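Molybdopterin molybdotransferase (Pyrococcus horikoshii, PDB 1UZ5) probably inserts molybdate into adenylyl-molybdopterin, releasing AMP, in a magnesium-dependent step of molybdenum cofactor biosynthesis. Local coordinates at residues L13-V16 / Q17-I21. Sequence-based numbering, arbitrary orientation.
Sequences LEVV and QSFKI
Gln17 N bonds to Leu13 O at 3.0 Å, a nearly straight i to i+4 bond in the last turn of helix 9-18. After it i+4 and i+3 bonds mix. Those of Ser18 N, to Glu14 O and Val15 O, are weak. Phe19 N bonds mainly to Val16 O, at 2.7 Å and from above the carbonyl plane, and weakly to Val15 O. From Phe19 on the chain is extended.

With chi1 at 86°, Ser18 OG sits between its backbone N and carbonyl carbon and donates back to Val15 O, in the carbonyl plane and onto a lone pair, at a short 2.5 Å. Val15 O also lies 3.6 Å above the plane of the Phe19 ring, over its centre. Val15 CG1 meets CZ of Phe19 at 3.8 Å, the two side chains lying side by side. Phe19 CD2 comes against Val16 CA at 3.6 Å. Gln17 CG packs at 2.9 Å from Leu13 O, and its NE2 passes Glu14 CG loosely at 4.2 Å.

Val16 and Phe19 also pack on Leu318 of helix 304-322 and on Ile289 of strand 288-292. With an alanine here instead of Phe19, Val15 CG1 would probably lose its aromatic neighbour and a gap would open against Leu318 and Ile289. The Ser18 hydroxyl thus satisfies Val15 O where regular helix bonding gives out, while the ring's approach to that oxygen is simple packing.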
# COMPACT_ATOMS: atom_id res chain seq x y z
N LEU A 13 -15.50 9.07 15.69
CA LEU A 13 -14.96 7.97 14.90
C LEU A 13 -16.09 7.11 14.34
O LEU A 13 -16.05 6.70 13.18
CB LEU A 13 -14.03 7.10 15.76
CG LEU A 13 -12.71 7.76 16.18
CD1 LEU A 13 -11.92 6.82 17.07
CD2 LEU A 13 -11.91 8.10 14.93
N GLU A 14 -17.10 6.86 15.17
CA GLU A 14 -18.24 6.06 14.74
C GLU A 14 -18.96 6.76 13.59
O GLU A 14 -19.42 6.12 12.66
CB GLU A 14 -19.21 5.85 15.91
CG GLU A 14 -18.68 4.93 16.99
CD GLU A 14 -19.58 4.87 18.21
OE1 GLU A 14 -20.81 4.68 18.04
OE2 GLU A 14 -19.07 5.01 19.34
N VAL A 15 -19.02 8.09 13.67
CA VAL A 15 -19.67 8.88 12.63
C VAL A 15 -18.95 8.73 11.29
O VAL A 15 -19.58 8.52 10.25
CB VAL A 15 -19.71 10.37 13.00
CG1 VAL A 15 -20.29 11.19 11.85
CG2 VAL A 15 -20.55 10.57 14.26
N VAL A 16 -17.63 8.84 11.30
CA VAL A 16 -16.86 8.70 10.07
C VAL A 16 -17.04 7.29 9.52
O VAL A 16 -17.19 7.10 8.31
CB VAL A 16 -15.36 8.97 10.30
CG1 VAL A 16 -14.59 8.75 9.01
CG2 VAL A 16 -15.17 10.40 10.80
N GLN A 17 -17.03 6.31 10.41
CA GLN A 17 -17.21 4.92 10.01
C GLN A 17 -18.54 4.77 9.29
O GLN A 17 -18.68 3.94 8.39
CB GLN A 17 -17.18 4.00 11.23
CG GLN A 17 -15.88 4.04 12.00
CD GLN A 17 -15.89 3.11 13.20
OE1 GLN A 17 -16.09 1.91 13.07
NE2 GLN A 17 -15.68 3.68 14.38
N SER A 18 -19.52 5.59 9.67
CA SER A 18 -20.84 5.53 9.05
C SER A 18 -20.77 6.03 7.62
O SER A 18 -21.66 5.75 6.81
CB SER A 18 -21.85 6.36 9.84
OG SER A 18 -21.83 7.72 9.42
N PHE A 19 -19.72 6.79 7.30
CA PHE A 19 -19.57 7.30 5.94
C PHE A 19 -19.00 6.19 5.08
O PHE A 19 -18.32 5.29 5.57
CB PHE A 19 -18.61 8.49 5.88
CG PHE A 19 -19.05 9.68 6.69
CD1 PHE A 19 -20.40 9.98 6.83
CD2 PHE A 19 -18.11 10.52 7.27
CE1 PHE A 19 -20.81 11.10 7.55
CE2 PHE A 19 -18.50 11.64 8.00
CZ PHE A 19 -19.86 11.93 8.14
N LYS A 20 -19.27 6.25 3.79
CA LYS A 20 -18.75 5.25 2.89
C LYS A 20 -18.45 5.88 1.54
O LYS A 20 -19.34 6.42 0.89
CB LYS A 20 -19.75 4.10 2.73
CG LYS A 20 -19.17 2.85 2.10
CD LYS A 20 -20.16 1.70 2.16
CE LYS A 20 -19.55 0.40 1.66
NZ LYS A 20 -20.49 -0.74 1.80
N ILE A 21 -17.19 5.82 1.14
CA ILE A 21 -16.77 6.36 -0.14
C ILE A 21 -16.55 5.18 -1.07
O ILE A 21 -15.92 4.19 -0.69
CB ILE A 21 -15.44 7.14 -0.02
CG1 ILE A 21 -15.57 8.28 0.99
CG2 ILE A 21 -15.04 7.69 -1.39
CD1 ILE A 21 -16.58 9.33 0.62